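PDB 3L84: transketolase from Campylobacter jejuni, which belongs to the thiamine diphosphate-binding transketolase family and forms a homodimer of multidomain alpha/beta subunits. Local coordinates for residues A[474-485]-A[502-513]; A[558-566]-A[589-597]. All coordinates share one frame; numbering follows the deposited sequence.

Overall arrangement
Interactions 1 and 2 lie in series along the chain and on the same side of its centre, with their own centres about 16 Å apart. Interaction 1 holds the linker 502-513 against helix 476-488 of the pyrimidine-binding domain; interaction 2 is internal to the C-terminal domain, where 558-566 meets 589-597. The two touch directly. E478 OE2 lies 2.7 Å from S558 OG, probably a hydrogen bond, and V513 CG1 packs on P560 CG at 3.9 Å. Residues that carry interaction 1 thus rest on the start of 558-566, whose next turn supplies F562 and F565, two of the three rings of interaction 2. Both are packing contacts between parts of the fold, centred about 28 and 25 Å from the chain centre.

Interaction 1: residues A[474-485]-A[502-513]; sequences ADGVENVKAWQI and LKALNEPVFGDV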
loop_
_atom_site.group_PDB
_atom_site.type_symbol
_atom_site.label_atom_id
_atom_site.label_comp_id
_atom_site.label_asym_id
_atom_site.label_seq_id
_atom_site.Cartn_x
_atom_site.Cartn_y
_atom_site.Cartn_z
ATOM N N ALA A 474 5.364 17.992 18.963
ATOM C CA ALA A 474 6.657 18.632 19.005
ATOM C C ALA A 474 7.457 18.261 20.238
ATOM O O ALA A 474 8.689 18.455 20.246
ATOM C CB ALA A 474 6.496 20.128 18.940
ATOM N N ASP A 475 6.833 17.683 21.242
ATOM C CA ASP A 475 7.553 17.302 22.477
ATOM C C ASP A 475 6.733 16.267 23.202
ATOM O O ASP A 475 5.656 15.888 22.744
ATOM C CB ASP A 475 7.924 18.530 23.361
ATOM C CG ASP A 475 6.764 19.185 24.067
ATOM O OD1 ASP A 475 5.608 18.726 23.975
ATOM O OD2 ASP A 475 7.043 20.175 24.809
ATOM N N GLY A 476 7.217 15.805 24.343
ATOM C CA GLY A 476 6.527 14.800 25.098
ATOM C C GLY A 476 5.205 15.218 25.661
ATOM O O GLY A 476 4.297 14.397 25.770
ATOM N N VAL A 477 5.108 16.467 26.070
ATOM C CA VAL A 477 3.874 16.973 26.627
ATOM C C VAL A 477 2.774 16.942 25.541
ATOM O O VAL A 477 1.648 16.469 25.771
ATOM C CB VAL A 477 4.055 18.368 27.202
ATOM C CG1 VAL A 477 2.740 19.018 27.580
ATOM C CG2 VAL A 477 5.015 18.308 28.422
ATOM N N GLU A 478 3.091 17.437 24.348
ATOM C CA GLU A 478 2.135 17.341 23.259
ATOM C C GLU A 478 1.775 15.874 22.971
ATOM O O GLU A 478 0.645 15.565 22.621
ATOM C CB GLU A 478 2.637 18.025 21.977
ATOM C CG GLU A 478 2.752 19.540 22.010
ATOM C CD GLU A 478 2.853 20.175 20.652
ATOM O OE1 GLU A 478 3.089 19.476 19.631
ATOM O OE2 GLU A 478 2.720 21.423 20.593
ATOM N N ASN A 479 2.753 14.984 23.068
ATOM C CA ASN A 479 2.519 13.571 22.805
ATOM C C ASN A 479 1.494 12.961 23.771
ATOM O O ASN A 479 0.629 12.177 23.381
ATOM C CB ASN A 479 3.872 12.835 22.829
ATOM C CG ASN A 479 3.877 11.429 22.275
ATOM O OD1 ASN A 479 2.830 10.823 21.823
ATOM N ND2 ASN A 479 5.040 10.891 22.230
ATOM N N VAL A 480 1.585 13.347 25.056
ATOM C CA VAL A 480 0.636 12.923 26.077
ATOM C C VAL A 480 -0.750 13.505 25.770
ATOM O O VAL A 480 -1.759 12.766 25.815
ATOM C CB VAL A 480 1.087 13.363 27.494
ATOM C CG1 VAL A 480 -0.083 13.295 28.468
ATOM C CG2 VAL A 480 2.260 12.535 27.898
ATOM N N LYS A 481 -0.836 14.811 25.507
ATOM C CA LYS A 481 -2.132 15.434 25.247
ATOM C C LYS A 481 -2.799 14.802 24.014
ATOM O O LYS A 481 -4.026 14.629 23.991
ATOM C CB LYS A 481 -1.973 16.950 25.097
ATOM C CG LYS A 481 -1.599 17.639 26.389
ATOM C CD LYS A 481 -1.206 19.087 26.141
ATOM C CE LYS A 481 -0.876 19.877 27.395
ATOM N NZ LYS A 481 -0.313 21.221 26.974
ATOM N N ALA A 482 -1.984 14.427 23.026
ATOM C CA ALA A 482 -2.494 13.774 21.828
ATOM C C ALA A 482 -3.123 12.430 22.190
ATOM O O ALA A 482 -4.193 12.104 21.696
ATOM C CB ALA A 482 -1.375 13.549 20.808
ATOM N N TRP A 483 -2.462 11.622 23.023
ATOM C CA TRP A 483 -3.046 10.356 23.468
ATOM C C TRP A 483 -4.352 10.566 24.229
ATOM O O TRP A 483 -5.296 9.786 24.074
ATOM C CB TRP A 483 -2.044 9.573 24.305
ATOM C CG TRP A 483 -1.202 8.660 23.459
ATOM C CD1 TRP A 483 0.090 8.837 23.072
ATOM C CD2 TRP A 483 -1.650 7.430 22.861
ATOM N NE1 TRP A 483 0.485 7.761 22.300
ATOM C CE2 TRP A 483 -0.563 6.903 22.141
ATOM C CE3 TRP A 483 -2.862 6.750 22.841
ATOM C CZ2 TRP A 483 -0.639 5.702 21.451
ATOM C CZ3 TRP A 483 -2.951 5.559 22.147
ATOM C CH2 TRP A 483 -1.850 5.038 21.451
ATOM N N GLN A 484 -4.404 11.581 25.099
ATOM C CA GLN A 484 -5.631 11.824 25.852
ATOM C C GLN A 484 -6.793 12.096 24.904
ATOM O O GLN A 484 -7.895 11.605 25.100
ATOM C CB GLN A 484 -5.424 12.929 26.890
ATOM C CG GLN A 484 -4.480 12.508 28.018
ATOM C CD GLN A 484 -4.076 13.637 28.920
ATOM O OE1 GLN A 484 -3.662 14.686 28.461
ATOM N NE2 GLN A 484 -4.168 13.396 30.247
ATOM N N ILE A 485 -6.539 12.874 23.855
ATOM C CA ILE A 485 -7.557 13.091 22.827
ATOM C C ILE A 485 -7.867 11.818 22.058
ATOM O O ILE A 485 -9.050 11.477 21.861
ATOM C CB ILE A 485 -7.116 14.199 21.858
ATOM C CG1 ILE A 485 -6.933 15.530 22.586
ATOM C CG2 ILE A 485 -8.119 14.334 20.694
ATOM C CD1 ILE A 485 -5.944 16.498 21.900
ATOM N N LEU A 502 14.176 16.168 19.939
ATOM C CA LEU A 502 13.515 17.472 19.818
ATOM C C LEU A 502 13.581 18.249 21.123
ATOM O O LEU A 502 13.680 17.677 22.212
ATOM C CB LEU A 502 12.037 17.296 19.438
ATOM C CG LEU A 502 11.752 16.374 18.237
ATOM C CD1 LEU A 502 10.269 16.419 17.887
ATOM C CD2 LEU A 502 12.632 16.698 17.039
ATOM N N LYS A 503 13.408 19.554 21.025
ATOM C CA LYS A 503 13.505 20.422 22.180
ATOM C C LYS A 503 12.171 20.575 22.856
ATOM O O LYS A 503 11.153 20.848 22.257
ATOM C CB LYS A 503 14.013 21.797 21.770
ATOM C CG LYS A 503 15.389 21.796 21.129
ATOM C CD LYS A 503 16.559 21.610 22.115
ATOM C CE LYS A 503 16.508 22.528 23.335
ATOM N NZ LYS A 503 17.764 22.470 24.199
ATOM N N ALA A 504 12.179 20.445 24.160
ATOM C CA ALA A 504 10.962 20.662 24.918
ATOM C C ALA A 504 10.455 22.094 24.741
ATOM O O ALA A 504 11.237 23.057 24.716
ATOM C CB ALA A 504 11.238 20.384 26.401
ATOM N N LEU A 505 9.140 22.253 24.635
ATOM C CA LEU A 505 8.499 23.543 24.479
ATOM C C LEU A 505 8.189 24.194 25.806
ATOM O O LEU A 505 8.110 23.561 26.856
ATOM C CB LEU A 505 7.165 23.397 23.715
ATOM C CG LEU A 505 7.222 22.729 22.355
ATOM C CD1 LEU A 505 5.816 22.691 21.735
ATOM C CD2 LEU A 505 8.211 23.441 21.434
ATOM N N ASN A 506 8.015 25.503 25.744
ATOM C CA ASN A 506 7.422 26.215 26.839
ATOM C C ASN A 506 5.902 26.025 26.827
ATOM O O ASN A 506 5.333 25.514 25.865
ATOM C CB ASN A 506 7.870 27.686 26.812
ATOM C CG ASN A 506 9.381 27.821 27.051
ATOM O OD1 ASN A 506 9.890 27.450 28.115
ATOM N ND2 ASN A 506 10.115 28.292 26.033
ATOM N N GLU A 507 5.236 26.460 27.885
ATOM C CA GLU A 507 3.809 26.195 28.027
ATOM C C GLU A 507 2.965 27.005 27.025
ATOM O O GLU A 507 3.376 28.067 26.583
ATOM C CB GLU A 507 3.353 26.434 29.473
ATOM C CG GLU A 507 3.880 25.339 30.446
ATOM C CD GLU A 507 3.105 25.218 31.755
ATOM O OE1 GLU A 507 2.975 24.069 32.284
ATOM O OE2 GLU A 507 2.634 26.263 32.260
ATOM N N PRO A 508 1.774 26.497 26.667
ATOM C CA PRO A 508 0.903 27.256 25.776
ATOM C C PRO A 508 0.578 28.657 26.326
ATOM O O PRO A 508 0.391 28.836 27.543
ATOM C CB PRO A 508 -0.364 26.407 25.722
ATOM C CG PRO A 508 0.087 25.040 26.083
ATOM C CD PRO A 508 1.159 25.215 27.070
ATOM N N VAL A 509 0.526 29.651 25.446
ATOM C CA VAL A 509 0.061 31.013 25.714
ATOM C C VAL A 509 -1.461 31.143 25.568
ATOM O O VAL A 509 -2.129 31.841 26.316
ATOM C CB VAL A 509 0.744 32.003 24.728
ATOM C CG1 VAL A 509 0.158 33.396 24.845
ATOM C CG2 VAL A 509 2.258 32.007 24.946
ATOM N N PHE A 510 -2.012 30.503 24.551
ATOM C CA PHE A 510 -3.442 30.572 24.281
ATOM C C PHE A 510 -3.797 29.320 23.482
ATOM O O PHE A 510 -3.105 28.973 22.537
ATOM C CB PHE A 510 -3.836 31.851 23.517
ATOM C CG PHE A 510 -5.267 31.846 23.092
ATOM C CD1 PHE A 510 -6.270 32.067 24.012
ATOM C CD2 PHE A 510 -5.613 31.537 21.804
ATOM C CE1 PHE A 510 -7.610 32.011 23.626
ATOM C CE2 PHE A 510 -6.936 31.508 21.415
ATOM C CZ PHE A 510 -7.915 31.729 22.317
ATOM N N GLY A 511 -4.868 28.641 23.881
ATOM C CA GLY A 511 -5.256 27.376 23.302
ATOM C C GLY A 511 -4.396 26.213 23.741
ATOM O O GLY A 511 -3.473 26.378 24.566
ATOM N N ASP A 512 -4.674 25.009 23.245
ATOM C CA ASP A 512 -3.853 23.868 23.604
ATOM C C ASP A 512 -3.947 22.827 22.481
ATOM O O ASP A 512 -4.599 23.036 21.457
ATOM C CB ASP A 512 -4.257 23.294 24.994
ATOM C CG ASP A 512 -3.073 22.705 25.764
ATOM O OD1 ASP A 512 -2.100 22.245 25.177
ATOM O OD2 ASP A 512 -3.158 22.762 27.025
ATOM N N VAL A 513 -3.366 21.667 22.714
ATOM C CA VAL A 513 -3.339 20.590 21.740
ATOM C C VAL A 513 -4.746 20.178 21.334
ATOM O O VAL A 513 -4.967 19.867 20.155
ATOM C CB VAL A 513 -2.529 19.397 22.302
ATOM C CG1 VAL A 513 -2.576 18.181 21.368
ATOM C CG2 VAL A 513 -1.042 19.797 22.543
HETATM O O HOH W 1 10.170 20.641 19.783
HETATM O O HOH W 2 7.950 20.940 27.701
#
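The backbones come nearest at D475 and A504, whose CA atoms are 5.4 Å apart, and approach again at K481 and V513, so the irregular chain 502-513 meets the N-terminus of helix 476-488 at D475 and its side at K481. The helix belongs to the alpha/beta pyrimidine-binding domain, and 502-513 is part of the linker running from strand 493-496 to the first strand of the C-terminal domain. D475 is the helix N-cap. With chi1 at 72° its CG stands between the backbone N and the carbonyl carbon, and the carboxylate divides its work: OD1 accepts from E478 N at 2.9 Å in an almost straight bond (178°), while OD2 takes L505 N at 3.0 Å (165°) on its anti side, somewhat out of the carboxylate plane. A water donating to both D475 OD2 and L505 O reinforces this link, and a second water joins A474 O to K503 O in the same way.

Between these polar ends the packing is largely apolar. L505 CD1 lies 3.9 Å from A474 CB and also reaches the carboxylate of E478, whose OE2 is bonded to Y518 OH and probably S558 OG and whose OE1 accepts from A474 N, above the carboxylate plane. V513 lies obliquely across the helix side chains: CG2 is 3.7 Å from K481 CD and 3.8 Å from E478 CG, and CG1 meets I485 CD1. The extended chain of K481 passes V513 to form a salt bridge with D512. There K481 NZ uses the syn lone pair of D512 OD1 at 2.7 Å, and V513 N reaches that same OD1 from the anti side, tilted out of the carboxylate plane, at 2.8 Å.

Interaction 2: residues A[558-566]-A[589-597]; sequences SMPCFELFE and SNELYKFCH
E566 OE2 and K594 NZ form a salt bridge 2.7 Å long, in which the ammonium group uses the anti lone pair of the oxygen, on the side away from OE1. The two side chains cross at about a right angle, and the extended chain of K594 carries NZ to the carboxylate while laying its CG over the centre of one face of the F595 ring.

The opposite face of F595 is taken by F565, whose CD2 stands 3.6 Å above the F595 plane over its centre; these two rings meet obliquely, with centroids 4.4 Å apart. F562 completes the aromatic cluster differently. F595 turns an edge toward the F562 face in an offset edge-to-face pair, centroids 5.3 Å apart and planes at 65°. On the other face of F562, E591 CG makes a CH-pi contact, 4.2 Å from the centroid and 26° off the normal. E591 reaches this position because chi1 of 66° sets CG between its backbone N and carbonyl carbon; its chain then bends at chi2, and its carboxylate is hydrogen-bonded to S460 and forms a salt bridge with R463. F562 is therefore clasped between F595 and E591, with L592 CD2 at its edge. That methyl also meets CE of selenomethionine M559 at 3.6 Å.

The contact joins two connections of the C-terminal alpha/beta domain: helix 562-566, which follows strand 554-558, and the 3-10 segment 590-594, which lies between strands 580-584 and 598-600. Helix 458-464 of the pyrimidine-binding domain packs on M559 and F562 through R463, and on the dimer side K594 touches Y593 of the second subunit.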
loop_
_atom_site.group_PDB
_atom_site.type_symbol
_atom_site.label_atom_id
_atom_site.label_comp_id
_atom_site.label_asym_id
_atom_site.label_seq_id
_atom_site.Cartn_x
_atom_site.Cartn_y
_atom_site.Cartn_z
ATOM N N SER A 558 2.050 26.242 17.270
ATOM C CA SER A 558 2.293 24.812 17.158
ATOM C C SER A 558 1.008 24.120 16.710
ATOM O O SER A 558 -0.067 24.381 17.278
ATOM C CB SER A 558 2.781 24.230 18.478
ATOM O OG SER A 558 3.018 22.819 18.326
HETATM N N MSE A 559 1.103 23.299 15.679
HETATM C CA MSE A 559 -0.045 22.603 15.119
HETATM C C MSE A 559 0.183 21.097 15.167
HETATM O O MSE A 559 0.460 20.446 14.138
HETATM C CB MSE A 559 -0.298 23.065 13.684
HETATM C CG MSE A 559 -1.620 22.535 13.082
HETATM SE SE MSE A 559 -1.835 22.832 11.208
HETATM C CE MSE A 559 -0.383 21.685 10.657
ATOM N N PRO A 560 -0.004 20.492 16.335
ATOM C CA PRO A 560 0.126 19.055 16.436
ATOM C C PRO A 560 -0.931 18.290 15.667
ATOM O O PRO A 560 -0.700 17.120 15.380
ATOM C CB PRO A 560 0.046 18.813 17.954
ATOM C CG PRO A 560 -0.683 19.995 18.485
ATOM C CD PRO A 560 -0.182 21.135 17.656
ATOM N N CYS A 561 -2.093 18.875 15.367
ATOM C CA CYS A 561 -3.113 18.141 14.622
ATOM C C CYS A 561 -3.903 19.063 13.691
ATOM O O CYS A 561 -4.785 19.803 14.111
ATOM C CB CYS A 561 -4.017 17.366 15.570
ATOM S SG CYS A 561 -5.216 16.347 14.675
ATOM N N PHE A 562 -3.614 18.972 12.403
ATOM C CA PHE A 562 -4.305 19.757 11.342
ATOM C C PHE A 562 -5.817 19.523 11.372
ATOM O O PHE A 562 -6.595 20.493 11.299
ATOM C CB PHE A 562 -3.686 19.351 9.992
ATOM C CG PHE A 562 -4.173 20.107 8.778
ATOM C CD1 PHE A 562 -3.418 21.123 8.237
ATOM C CD2 PHE A 562 -5.312 19.746 8.141
ATOM C CE1 PHE A 562 -3.839 21.783 7.082
ATOM C CE2 PHE A 562 -5.738 20.434 6.982
ATOM C CZ PHE A 562 -5.004 21.455 6.498
ATOM N N GLU A 563 -6.245 18.272 11.491
ATOM C CA GLU A 563 -7.673 17.952 11.432
ATOM C C GLU A 563 -8.451 18.601 12.571
ATOM O O GLU A 563 -9.568 19.075 12.378
ATOM C CB GLU A 563 -7.893 16.447 11.448
ATOM C CG GLU A 563 -7.269 15.758 10.262
ATOM C CD GLU A 563 -5.865 15.176 10.481
ATOM O OE1 GLU A 563 -5.122 15.624 11.394
ATOM O OE2 GLU A 563 -5.554 14.177 9.796
ATOM N N LEU A 564 -7.870 18.639 13.769
ATOM C CA LEU A 564 -8.535 19.311 14.867
ATOM C C LEU A 564 -8.563 20.799 14.659
ATOM O O LEU A 564 -9.553 21.447 14.999
ATOM C CB LEU A 564 -7.888 18.995 16.228
ATOM C CG LEU A 564 -8.074 17.592 16.740
ATOM C CD1 LEU A 564 -7.258 17.399 18.035
ATOM C CD2 LEU A 564 -9.528 17.267 16.937
ATOM N N PHE A 565 -7.511 21.368 14.090
ATOM C CA PHE A 565 -7.493 22.804 13.828
ATOM C C PHE A 565 -8.610 23.210 12.865
ATOM O O PHE A 565 -9.236 24.275 13.006
ATOM C CB PHE A 565 -6.102 23.269 13.346
ATOM C CG PHE A 565 -5.923 24.743 13.304
ATOM C CD1 PHE A 565 -6.459 25.581 14.274
ATOM C CD2 PHE A 565 -5.116 25.294 12.320
ATOM C CE1 PHE A 565 -6.255 26.941 14.217
ATOM C CE2 PHE A 565 -4.889 26.658 12.285
ATOM C CZ PHE A 565 -5.458 27.492 13.221
ATOM N N GLU A 566 -8.864 22.368 11.869
ATOM C CA GLU A 566 -9.932 22.589 10.891
ATOM C C GLU A 566 -11.308 22.707 11.555
ATOM O O GLU A 566 -12.218 23.282 10.955
ATOM C CB GLU A 566 -9.980 21.472 9.845
ATOM C CG GLU A 566 -8.799 21.404 8.927
ATOM C CD GLU A 566 -8.944 20.315 7.893
ATOM O OE1 GLU A 566 -8.692 19.114 8.204
ATOM O OE2 GLU A 566 -9.316 20.633 6.743
ATOM N N SER A 589 3.685 19.495 2.028
ATOM C CA SER A 589 2.361 19.631 2.662
ATOM C C SER A 589 1.635 20.933 2.184
ATOM O O SER A 589 1.439 21.940 2.874
ATOM C CB SER A 589 2.415 19.408 4.184
ATOM O OG SER A 589 3.541 20.050 4.767
ATOM N N ASN A 590 1.169 20.866 0.939
ATOM C CA ASN A 590 0.433 21.934 0.343
ATOM C C ASN A 590 -0.904 22.178 1.022
ATOM O O ASN A 590 -1.465 23.251 0.893
ATOM C CB ASN A 590 0.184 21.699 -1.158
ATOM C CG ASN A 590 1.389 22.018 -2.040
ATOM O OD1 ASN A 590 1.565 21.402 -3.110
ATOM N ND2 ASN A 590 2.165 22.992 -1.662
ATOM N N GLU A 591 -1.428 21.212 1.772
ATOM C CA GLU A 591 -2.624 21.460 2.557
ATOM C C GLU A 591 -2.460 22.607 3.541
ATOM O O GLU A 591 -3.453 23.196 3.976
ATOM C CB GLU A 591 -3.091 20.179 3.267
ATOM C CG GLU A 591 -2.154 19.629 4.348
ATOM C CD GLU A 591 -1.053 18.708 3.865
ATOM O OE1 GLU A 591 -0.822 18.564 2.650
ATOM O OE2 GLU A 591 -0.377 18.125 4.739
ATOM N N LEU A 592 -1.219 22.922 3.924
ATOM C CA LEU A 592 -0.984 24.055 4.805
ATOM C C LEU A 592 -1.441 25.376 4.230
ATOM O O LEU A 592 -1.699 26.292 5.011
ATOM C CB LEU A 592 0.481 24.133 5.181
ATOM C CG LEU A 592 1.061 23.060 6.104
ATOM C CD1 LEU A 592 2.508 23.408 6.480
ATOM C CD2 LEU A 592 0.275 22.915 7.335
ATOM N N TYR A 593 -1.601 25.478 2.919
ATOM C CA TYR A 593 -2.153 26.712 2.353
ATOM C C TYR A 593 -3.592 26.981 2.763
ATOM O O TYR A 593 -4.060 28.089 2.582
ATOM C CB TYR A 593 -2.036 26.678 0.828
ATOM C CG TYR A 593 -0.645 26.915 0.255
ATOM C CD1 TYR A 593 -0.076 28.201 0.285
ATOM C CD2 TYR A 593 0.097 25.901 -0.262
ATOM C CE1 TYR A 593 1.188 28.441 -0.253
ATOM C CE2 TYR A 593 1.369 26.142 -0.800
ATOM C CZ TYR A 593 1.886 27.418 -0.805
ATOM O OH TYR A 593 3.143 27.624 -1.333
ATOM N N LYS A 594 -4.314 26.021 3.359
ATOM C CA LYS A 594 -5.610 26.302 3.954
ATOM C C LYS A 594 -5.472 27.395 5.018
ATOM O O LYS A 594 -6.378 28.225 5.169
ATOM C CB LYS A 594 -6.223 25.034 4.517
ATOM C CG LYS A 594 -7.572 25.234 5.094
ATOM C CD LYS A 594 -8.285 23.934 5.404
ATOM C CE LYS A 594 -9.657 24.218 6.027
ATOM N NZ LYS A 594 -10.528 22.998 6.066
ATOM N N PHE A 595 -4.362 27.411 5.744
ATOM C CA PHE A 595 -4.159 28.320 6.867
ATOM C C PHE A 595 -3.047 29.311 6.668
ATOM O O PHE A 595 -3.011 30.310 7.391
ATOM C CB PHE A 595 -3.889 27.523 8.152
ATOM C CG PHE A 595 -4.980 26.600 8.513
ATOM C CD1 PHE A 595 -6.200 27.114 8.882
ATOM C CD2 PHE A 595 -4.789 25.231 8.517
ATOM C CE1 PHE A 595 -7.248 26.274 9.211
ATOM C CE2 PHE A 595 -5.851 24.382 8.863
ATOM C CZ PHE A 595 -7.060 24.937 9.199
ATOM N N CYS A 596 -2.168 29.098 5.699
ATOM C CA CYS A 596 -0.929 29.853 5.534
ATOM C C CYS A 596 -0.883 30.583 4.209
ATOM O O CYS A 596 -1.397 30.108 3.189
ATOM C CB CYS A 596 0.271 28.929 5.589
ATOM S SG CYS A 596 0.378 27.979 7.132
ATOM N N HIS A 597 -0.254 31.759 4.193
ATOM C CA HIS A 597 0.009 32.487 2.961
ATOM C C HIS A 597 1.160 31.879 2.200
ATOM O O HIS A 597 1.155 31.885 0.952
ATOM C CB HIS A 597 0.321 33.950 3.243
ATOM C CG HIS A 597 -0.776 34.658 3.953
ATOM N ND1 HIS A 597 -1.861 35.216 3.315
ATOM C CD2 HIS A 597 -0.942 34.902 5.268
ATOM C CE1 HIS A 597 -2.653 35.774 4.219
ATOM N NE2 HIS A 597 -2.114 35.604 5.414
#